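Local coordinates for esterase (Alcaligenes sp., PDB 1QLW), which probably hydrolyses carboxylic esters, as a bacterial esterase built on the alpha/beta-hydrolase fold, at residues 102-107 and 205-210; 145-150 and 158-163; 185-190 and 212-217. One frame throughout, in Å; residues are numbered along the deposited sequence.

Contact 1 of 3, residues 102-107 and 205-210; sequences IDQSGR and HSQSGI. With SO4 (sulfate ion), chain D.
Gln104 and Arg107 both donate to one oxygen, OE1 of Gln207. The Gln207 chain is extended, CG anti to the backbone N (chi1 172°), which carries its amide across to the 102-107 turn. The two glutamine amides meet steeply, planes 75° apart, and Gln104 NE2 reaches Gln207 OE1 at 2.9 Å within the carbonyl plane of the acceptor. Arg107 and Gln207 come at each other from opposite directions, the arginine chain bent at chi2 and chi3. Arg107 NH2 lies 2.9 Å from Gln207 OE1, which sits at the edge of the guanidinium and in its plane; this bond is the straighter of the two. Asp175 closes the group, forming a salt bridge with Arg107 NH2 and accepting from Gln207 NE2, while Arg107 NH1 bonds Gly70 O and Tyr211 OH bonds Gln104 OE1. Both ends of the Gln207 amide are thus held, fixing its rotation. One residue earlier, Ser206 OG donates to sulfate O2 at 2.8 Å, and Arg265 also binds that ion. Ser206 has positive phi in a sharp turn between strand 200-205 and helix 211-218, consistent with the nucleophile elbow of alpha/beta hydrolases, whose serine would probably be the nucleophile.

Contact 2 of 3, residues 145-150 and 158-163; sequences FRFGPR and TQFPVQ
Thr158 faces Phe147 with its CB 4.1 Å from Phe147 O, while its hydroxyl does the polar work. With OG1 anti to the backbone N (chi1 -177°), the oxygen lies 3.0 Å from Phe160 N and accepts from it, an ST turn. The same OG1 is 2.6 Å from a water that also lies 2.9 Å from Arg146 O, bridging the two segments. Arg146 is the residue at which the chain leaves helix 138-144, in a Schellman motif with positive phi; its side chain runs off to a salt bridge with Glu230 and a cation-pi contact with Trp262. Gln159 bonds through NE2 to His294 O. Both segments belong to the loop that joins helix 138-144 to helix 165-171, within the long excursion between strand 99-103 and strand 200-205 of the alpha/beta-hydrolase sheet.

Phe160 makes the main contact, an offset stack with Phe147: centroids 4.2 Å apart, planes tilted by 22°. Phe147 CZ sits over the centre of the Phe160 ring, and Phe147 CE1 comes within 3.3 Å of Phe160 CG. On the opposite faces lie Pro161 CD, against Phe160, and Phe145 CB, against Phe147, making a layered stack that Leu168 of helix 165-171 also touches. Without this ring, with an alanine here, Phe147 is likely to lose its stacking partner on one face and a gap to open toward Pro161. Pro161 is the centre of an inverse gamma turn, closed by a weak bond from Val162 N to Phe160 O. Val162 then brings CG1 to the edge of the Phe160 ring, in its plane, and to 4.4 Å from Phe147 CB.

Contact 3 of 3, residues 185-190 and 212-217; sequences PTVANL and PFQTAA
The amide of Gln214 is the flat group that meets the other helix, and it does so through one atom: OE1 lies 3.5 Å from Val187 CG2. The Gln214 chain is extended beyond CG and crosses Val187 at about a right angle, with its CB 3.8 Å from Val187 CG1; the side chain also touches Pro183. The two rings of segment 212-217 start in the other direction. Pro212 and Phe213 point away from helix 185-197 to pack on Ile226 of strand 223-229, and Phe213 also makes an edge-to-face contact with Phe272.

Thr215 occupies the middle, where its CA comes within 5.2 Å of that of Val187. The helix segments approach to 8.4 Å between axes, crossing at -57°. Val187 holds CG1 anti to the backbone N (chi1 169°), which sets this methyl 3.5 Å from Thr215 OG1 and leaves CG2 for Gln214. From the next turn Leu190 crosses Thr215 at about a right angle, its CB 3.7 Å from Thr215 OG1. That hydroxyl lies 3.0 Å from Val187 O and also has Tyr211 O, one turn back in its own helix, as a partner, so its one proton may be shared between the two carbonyls.

In sequence one helix precedes strand 200-205 and the other follows it, after what is probably the nucleophile elbow. Their contact is mainly the packing of a valine and a leucine against a threonine and the stem of a glutamine, so shape rather than charge joins them, and the buried hydroxyl has a carbonyl within hydrogen-bonding distance on each helix.

Overall arrangement
Contacts 1 and 3 are neighbours, their centres about 10 Å apart, and they touch directly: Ser105 N lies 3.0 Å from Thr186 OG1, a probable hydrogen bond, and Gln104 packs on the same threonine. Their segments alternate along the chain, and through these touches the turn after strand 99-103 is tied to helix 185-197, while segment 205-210 of contact 1 carries the probable nucleophile, Ser206, with its sulfate. Contact 2 lies apart, 22 Å from contact 1 between centres though only about 6 Å at the nearest atoms. It falls between the segments of contact 1 in sequence, and lies across the chain's centre from contact 3, 31 Å away between centres.

Contact 1 of 3, residues 102-107 and 205-210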
loop_
_atom_site.group_PDB
_atom_site.type_symbol
_atom_site.label_atom_id
_atom_site.label_comp_id
_atom_site.label_asym_id
_atom_site.label_seq_id
_atom_site.Cartn_x
_atom_site.Cartn_y
_atom_site.Cartn_z
ATOM N N ILE A 102 -9.127 0.163 1.647
ATOM C CA ILE A 102 -8.391 1.384 1.941
ATOM C C ILE A 102 -7.094 1.116 2.688
ATOM O O ILE A 102 -6.907 0.070 3.310
ATOM C CB ILE A 102 -9.256 2.395 2.728
ATOM C CG1 ILE A 102 -9.510 1.982 4.172
ATOM C CG2 ILE A 102 -10.570 2.635 1.993
ATOM C CD1 ILE A 102 -9.375 2.996 5.235
ATOM N N ASP A 103 -6.198 2.114 2.617
ATOM C CA ASP A 103 -5.192 2.300 3.659
ATOM C C ASP A 103 -5.630 3.550 4.437
ATOM O O ASP A 103 -5.893 4.590 3.839
ATOM C CB ASP A 103 -3.768 2.494 3.152
ATOM C CG ASP A 103 -3.137 1.205 2.645
ATOM O OD1 ASP A 103 -3.656 0.104 2.976
ATOM O OD2 ASP A 103 -2.065 1.283 1.994
ATOM N N GLN A 104 -5.719 3.407 5.763
ATOM C CA GLN A 104 -6.096 4.545 6.587
ATOM C C GLN A 104 -5.209 5.752 6.308
ATOM O O GLN A 104 -4.038 5.606 5.944
ATOM C CB GLN A 104 -5.926 4.238 8.068
ATOM C CG GLN A 104 -7.008 3.401 8.720
ATOM C CD GLN A 104 -6.834 3.342 10.220
ATOM O OE1 GLN A 104 -6.526 4.369 10.852
ATOM N NE2 GLN A 104 -7.004 2.176 10.815
ATOM N N SER A 105 -5.756 6.934 6.545
ATOM C CA SER A 105 -4.921 8.132 6.542
ATOM C C SER A 105 -3.693 7.874 7.412
ATOM O O SER A 105 -3.789 7.309 8.506
ATOM C CB SER A 105 -5.726 9.291 7.111
ATOM O OG SER A 105 -6.840 9.607 6.305
ATOM N N GLY A 106 -2.528 8.280 6.922
ATOM C CA GLY A 106 -1.299 8.141 7.669
ATOM C C GLY A 106 -0.809 6.719 7.846
ATOM O O GLY A 106 -0.052 6.471 8.787
ATOM N N ARG A 107 -1.204 5.818 6.966
ATOM C CA ARG A 107 -0.808 4.419 7.022
ATOM C C ARG A 107 -0.593 3.929 5.587
ATOM O O ARG A 107 -1.301 4.327 4.679
ATOM C CB ARG A 107 -1.890 3.554 7.693
ATOM C CG ARG A 107 -1.460 2.171 8.126
ATOM C CD ARG A 107 -0.748 2.106 9.470
ATOM N NE ARG A 107 -1.549 2.714 10.531
ATOM C CZ ARG A 107 -2.640 2.170 11.066
ATOM N NH1 ARG A 107 -2.968 0.926 10.744
ATOM N NH2 ARG A 107 -3.388 2.891 11.878
ATOM N N HIS A 205 -12.476 -2.950 11.607
ATOM C CA HIS A 205 -11.784 -3.913 12.450
ATOM C C HIS A 205 -11.030 -3.222 13.565
ATOM O O HIS A 205 -10.200 -2.359 13.294
ATOM C CB HIS A 205 -10.770 -4.700 11.581
ATOM C CG HIS A 205 -10.067 -5.828 12.265
ATOM N ND1 HIS A 205 -8.749 -6.127 11.968
ATOM C CD2 HIS A 205 -10.505 -6.710 13.191
ATOM C CE1 HIS A 205 -8.452 -7.178 12.734
ATOM N NE2 HIS A 205 -9.477 -7.570 13.473
ATOM N N SER A 206 -11.257 -3.603 14.822
ATOM C CA SER A 206 -10.363 -3.220 15.913
ATOM C C SER A 206 -10.158 -1.731 16.081
ATOM O O SER A 206 -11.161 -1.082 16.386
ATOM C CB SER A 206 -9.059 -4.005 15.731
ATOM O OG SER A 206 -8.427 -4.160 16.994
ATOM N N GLN A 207 -8.971 -1.152 15.904
ATOM C CA GLN A 207 -8.801 0.305 15.995
ATOM C C GLN A 207 -9.793 1.073 15.137
ATOM O O GLN A 207 -10.236 2.159 15.522
ATOM C CB GLN A 207 -7.381 0.612 15.496
ATOM C CG GLN A 207 -7.038 2.088 15.326
ATOM C CD GLN A 207 -5.704 2.134 14.613
ATOM O OE1 GLN A 207 -5.654 2.004 13.380
ATOM N NE2 GLN A 207 -4.613 2.240 15.343
ATOM N N SER A 208 -10.106 0.577 13.943
ATOM C CA SER A 208 -11.053 1.275 13.075
ATOM C C SER A 208 -12.483 0.843 13.342
ATOM O O SER A 208 -13.395 1.348 12.671
ATOM C CB SER A 208 -10.745 1.089 11.595
ATOM O OG SER A 208 -10.944 -0.276 11.254
ATOM N N GLY A 209 -12.705 -0.029 14.318
ATOM C CA GLY A 209 -14.047 -0.483 14.640
ATOM C C GLY A 209 -15.033 0.652 14.799
ATOM O O GLY A 209 -16.153 0.586 14.284
ATOM N N ILE A 210 -14.636 1.686 15.536
ATOM C CA ILE A 210 -15.510 2.825 15.801
ATOM C C ILE A 210 -15.682 3.747 14.605
ATOM O O ILE A 210 -16.645 4.512 14.537
ATOM C CB ILE A 210 -14.945 3.610 17.009
ATOM C CG1 ILE A 210 -15.979 4.572 17.595
ATOM C CG2 ILE A 210 -13.664 4.351 16.676
ATOM C CD1 ILE A 210 -17.234 3.920 18.135
HETATM S S SO4 D . -7.565 -1.080 19.320
HETATM O O1 SO4 D . -6.942 -1.287 20.685
HETATM O O2 SO4 D . -8.401 -2.312 19.042
HETATM O O3 SO4 D . -6.454 -0.950 18.329
HETATM O O4 SO4 D . -8.480 0.089 19.342
#

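Contact 2 of 3, residues 145-150 and 158-163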
loop_
_atom_site.group_PDB
_atom_site.type_symbol
_atom_site.label_atom_id
_atom_site.label_comp_id
_atom_site.label_asym_id
_atom_site.label_seq_id
_atom_site.Cartn_x
_atom_site.Cartn_y
_atom_site.Cartn_z
ATOM N N PHE A 145 -3.980 -10.413 19.761
ATOM C CA PHE A 145 -4.745 -11.148 18.776
ATOM C C PHE A 145 -5.346 -12.435 19.322
ATOM O O PHE A 145 -6.125 -13.087 18.625
ATOM C CB PHE A 145 -3.891 -11.449 17.552
ATOM C CG PHE A 145 -3.402 -10.247 16.784
ATOM C CD1 PHE A 145 -3.982 -8.987 16.905
ATOM C CD2 PHE A 145 -2.353 -10.379 15.898
ATOM C CE1 PHE A 145 -3.539 -7.904 16.178
ATOM C CE2 PHE A 145 -1.894 -9.301 15.160
ATOM C CZ PHE A 145 -2.482 -8.072 15.297
ATOM N N ARG A 146 -4.998 -12.798 20.557
ATOM C CA ARG A 146 -5.528 -13.950 21.253
ATOM C C ARG A 146 -5.150 -15.247 20.544
ATOM O O ARG A 146 -5.943 -16.203 20.502
ATOM C CB ARG A 146 -7.044 -13.857 21.477
ATOM C CG ARG A 146 -7.486 -12.568 22.135
ATOM C CD ARG A 146 -8.922 -12.635 22.662
ATOM N NE ARG A 146 -9.846 -13.162 21.672
ATOM C CZ ARG A 146 -10.306 -12.486 20.626
ATOM N NH1 ARG A 146 -10.024 -11.185 20.489
ATOM N NH2 ARG A 146 -11.049 -13.103 19.713
ATOM N N PHE A 147 -3.892 -15.349 20.124
ATOM C CA PHE A 147 -3.427 -16.603 19.563
ATOM C C PHE A 147 -3.149 -17.654 20.641
ATOM O O PHE A 147 -3.150 -18.838 20.355
ATOM C CB PHE A 147 -2.159 -16.377 18.747
ATOM C CG PHE A 147 -2.334 -15.545 17.499
ATOM C CD1 PHE A 147 -3.569 -15.312 16.922
ATOM C CD2 PHE A 147 -1.206 -14.996 16.918
ATOM C CE1 PHE A 147 -3.671 -14.548 15.772
ATOM C CE2 PHE A 147 -1.301 -14.245 15.762
ATOM C CZ PHE A 147 -2.533 -14.021 15.180
ATOM N N GLY A 148 -2.864 -17.177 21.841
ATOM C CA GLY A 148 -2.574 -18.048 22.987
ATOM C C GLY A 148 -2.401 -17.122 24.171
ATOM O O GLY A 148 -2.512 -15.913 24.065
ATOM N N PRO A 149 -2.167 -17.712 25.335
ATOM C CA PRO A 149 -2.119 -16.924 26.561
ATOM C C PRO A 149 -0.968 -15.948 26.625
ATOM O O PRO A 149 -1.063 -14.830 27.150
ATOM C CB PRO A 149 -2.086 -17.978 27.664
ATOM C CG PRO A 149 -1.601 -19.238 27.028
ATOM C CD PRO A 149 -2.053 -19.164 25.593
ATOM N N ARG A 150 0.154 -16.349 26.035
ATOM C CA ARG A 150 1.372 -15.566 26.024
ATOM C C ARG A 150 2.297 -16.172 24.976
ATOM O O ARG A 150 2.195 -17.349 24.621
ATOM C CB ARG A 150 2.049 -15.592 27.389
ATOM C CG ARG A 150 2.490 -16.989 27.801
ATOM C CD ARG A 150 2.809 -17.027 29.292
ATOM N NE ARG A 150 1.599 -16.882 30.092
ATOM C CZ ARG A 150 0.651 -17.783 30.305
ATOM N NH1 ARG A 150 0.715 -19.000 29.784
ATOM N NH2 ARG A 150 -0.396 -17.473 31.068
ATOM N N THR A 158 -6.823 -22.844 18.255
ATOM C CA THR A 158 -6.898 -21.590 17.515
ATOM C C THR A 158 -7.150 -21.863 16.035
ATOM O O THR A 158 -6.635 -22.797 15.433
ATOM C CB THR A 158 -5.618 -20.764 17.659
ATOM O OG1 THR A 158 -5.842 -19.518 16.958
ATOM C CG2 THR A 158 -4.383 -21.405 17.052
ATOM N N GLN A 159 -7.969 -21.002 15.446
ATOM C CA GLN A 159 -8.168 -21.001 13.999
ATOM C C GLN A 159 -7.070 -20.229 13.268
ATOM O O GLN A 159 -7.005 -20.314 12.041
ATOM C CB GLN A 159 -9.522 -20.387 13.650
ATOM C CG GLN A 159 -10.722 -21.188 14.107
ATOM C CD GLN A 159 -11.112 -22.327 13.211
ATOM O OE1 GLN A 159 -10.504 -22.553 12.160
ATOM N NE2 GLN A 159 -12.209 -22.968 13.595
ATOM N N PHE A 160 -6.243 -19.468 13.973
ATOM C CA PHE A 160 -5.245 -18.706 13.221
ATOM C C PHE A 160 -4.157 -19.640 12.743
ATOM O O PHE A 160 -3.725 -20.512 13.503
ATOM C CB PHE A 160 -4.610 -17.602 14.109
ATOM C CG PHE A 160 -3.764 -16.715 13.237
ATOM C CD1 PHE A 160 -4.344 -15.693 12.488
ATOM C CD2 PHE A 160 -2.408 -16.917 13.120
ATOM C CE1 PHE A 160 -3.566 -14.924 11.629
ATOM C CE2 PHE A 160 -1.625 -16.168 12.249
ATOM C CZ PHE A 160 -2.220 -15.172 11.508
ATOM N N PRO A 161 -3.669 -19.473 11.508
ATOM C CA PRO A 161 -2.583 -20.310 10.987
ATOM C C PRO A 161 -1.249 -19.872 11.605
ATOM O O PRO A 161 -0.418 -19.209 10.970
ATOM C CB PRO A 161 -2.621 -20.058 9.491
ATOM C CG PRO A 161 -3.114 -18.639 9.385
ATOM C CD PRO A 161 -4.153 -18.530 10.485
ATOM N N VAL A 162 -1.016 -20.284 12.857
ATOM C CA VAL A 162 0.159 -19.869 13.596
ATOM C C VAL A 162 1.450 -20.363 12.984
ATOM O O VAL A 162 2.497 -19.747 13.210
ATOM C CB VAL A 162 0.088 -20.222 15.098
ATOM C CG1 VAL A 162 -0.984 -19.424 15.826
ATOM C CG2 VAL A 162 -0.118 -21.711 15.269
ATOM N N GLN A 163 1.421 -21.395 12.141
ATOM C CA GLN A 163 2.607 -21.784 11.387
ATOM C C GLN A 163 3.093 -20.681 10.461
ATOM O O GLN A 163 4.261 -20.703 10.056
ATOM C CB GLN A 163 2.361 -23.063 10.596
ATOM C CG GLN A 163 1.540 -22.966 9.345
ATOM C CD GLN A 163 0.048 -22.880 9.451
ATOM O OE1 GLN A 163 -0.528 -22.739 10.529
ATOM N NE2 GLN A 163 -0.631 -22.965 8.307
HETATM O O HOH W 1 -7.156 -18.004 18.617
#

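Contact 3 of 3, residues 185-190 and 212-217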
loop_
_atom_site.group_PDB
_atom_site.type_symbol
_atom_site.label_atom_id
_atom_site.label_comp_id
_atom_site.label_asym_id
_atom_site.label_seq_id
_atom_site.Cartn_x
_atom_site.Cartn_y
_atom_site.Cartn_z
ATOM N N PRO A 185 -8.569 11.186 10.684
ATOM C CA PRO A 185 -8.940 11.696 9.365
ATOM C C PRO A 185 -9.591 10.683 8.452
ATOM O O PRO A 185 -10.361 11.041 7.537
ATOM C CB PRO A 185 -7.625 12.239 8.795
ATOM C CG PRO A 185 -6.866 12.673 10.012
ATOM C CD PRO A 185 -7.175 11.576 11.006
ATOM N N THR A 186 -9.359 9.380 8.675
ATOM C CA THR A 186 -10.045 8.354 7.904
ATOM C C THR A 186 -11.556 8.516 7.997
ATOM O O THR A 186 -12.271 8.210 7.045
ATOM C CB THR A 186 -9.623 6.956 8.394
ATOM O OG1 THR A 186 -8.202 6.801 8.297
ATOM C CG2 THR A 186 -10.274 5.857 7.601
ATOM N N VAL A 187 -12.067 8.913 9.155
ATOM C CA VAL A 187 -13.514 9.027 9.360
ATOM C C VAL A 187 -14.167 9.961 8.371
ATOM O O VAL A 187 -15.155 9.587 7.714
ATOM C CB VAL A 187 -13.763 9.454 10.820
ATOM C CG1 VAL A 187 -15.227 9.842 11.025
ATOM C CG2 VAL A 187 -13.376 8.315 11.764
ATOM N N ALA A 188 -13.652 11.195 8.228
ATOM C CA ALA A 188 -14.221 12.108 7.257
ATOM C C ALA A 188 -14.044 11.590 5.835
ATOM O O ALA A 188 -14.897 11.785 4.975
ATOM C CB ALA A 188 -13.574 13.473 7.371
ATOM N N ASN A 189 -12.911 10.949 5.555
ATOM C CA ASN A 189 -12.679 10.398 4.222
ATOM C C ASN A 189 -13.653 9.278 3.896
ATOM O O ASN A 189 -14.072 9.149 2.740
ATOM C CB ASN A 189 -11.228 9.944 4.090
ATOM C CG ASN A 189 -10.288 11.136 4.025
ATOM O OD1 ASN A 189 -10.654 12.183 3.507
ATOM N ND2 ASN A 189 -9.085 10.942 4.536
ATOM N N LEU A 190 -14.050 8.477 4.895
ATOM C CA LEU A 190 -15.044 7.439 4.635
ATOM C C LEU A 190 -16.392 8.068 4.280
ATOM O O LEU A 190 -17.122 7.482 3.476
ATOM C CB LEU A 190 -15.193 6.510 5.831
ATOM C CG LEU A 190 -13.980 5.595 6.067
ATOM C CD1 LEU A 190 -14.099 4.947 7.441
ATOM C CD2 LEU A 190 -13.865 4.543 4.985
ATOM N N PRO A 212 -16.702 3.699 11.361
ATOM C CA PRO A 212 -17.944 3.850 10.593
ATOM C C PRO A 212 -19.052 4.523 11.363
ATOM O O PRO A 212 -19.889 5.209 10.773
ATOM C CB PRO A 212 -18.318 2.433 10.185
ATOM C CG PRO A 212 -17.116 1.622 10.384
ATOM C CD PRO A 212 -16.227 2.305 11.381
ATOM N N PHE A 213 -19.096 4.280 12.671
ATOM C CA PHE A 213 -20.106 4.899 13.513
ATOM C C PHE A 213 -19.872 6.393 13.647
ATOM O O PHE A 213 -20.814 7.180 13.678
ATOM C CB PHE A 213 -20.119 4.230 14.892
ATOM C CG PHE A 213 -20.345 2.747 14.830
ATOM C CD1 PHE A 213 -21.605 2.225 14.566
ATOM C CD2 PHE A 213 -19.302 1.869 15.023
ATOM C CE1 PHE A 213 -21.814 0.855 14.519
ATOM C CE2 PHE A 213 -19.492 0.503 14.992
ATOM C CZ PHE A 213 -20.758 -0.004 14.736
ATOM N N GLN A 214 -18.591 6.798 13.765
ATOM C CA GLN A 214 -18.261 8.213 13.773
ATOM C C GLN A 214 -18.563 8.835 12.415
ATOM O O GLN A 214 -19.028 9.981 12.339
ATOM C CB GLN A 214 -16.787 8.397 14.155
ATOM C CG GLN A 214 -16.535 7.978 15.587
ATOM C CD GLN A 214 -15.088 7.987 15.997
ATOM O OE1 GLN A 214 -14.191 7.910 15.150
ATOM N NE2 GLN A 214 -14.809 8.053 17.288
ATOM N N THR A 215 -18.316 8.131 11.322
ATOM C CA THR A 215 -18.640 8.640 9.992
ATOM C C THR A 215 -20.141 8.894 9.918
ATOM O O THR A 215 -20.565 9.973 9.481
ATOM C CB THR A 215 -18.211 7.634 8.919
ATOM O OG1 THR A 215 -16.791 7.427 9.002
ATOM C CG2 THR A 215 -18.560 8.122 7.527
ATOM N N ALA A 216 -20.947 7.913 10.343
ATOM C CA ALA A 216 -22.389 8.040 10.239
ATOM C C ALA A 216 -22.939 9.169 11.092
ATOM O O ALA A 216 -23.891 9.842 10.684
ATOM C CB ALA A 216 -23.052 6.713 10.578
ATOM N N ALA A 217 -22.349 9.381 12.270
ATOM C CA ALA A 217 -22.776 10.495 13.117
ATOM C C ALA A 217 -22.452 11.825 12.444
ATOM O O ALA A 217 -23.224 12.793 12.543
ATOM C CB ALA A 217 -22.111 10.412 14.474
#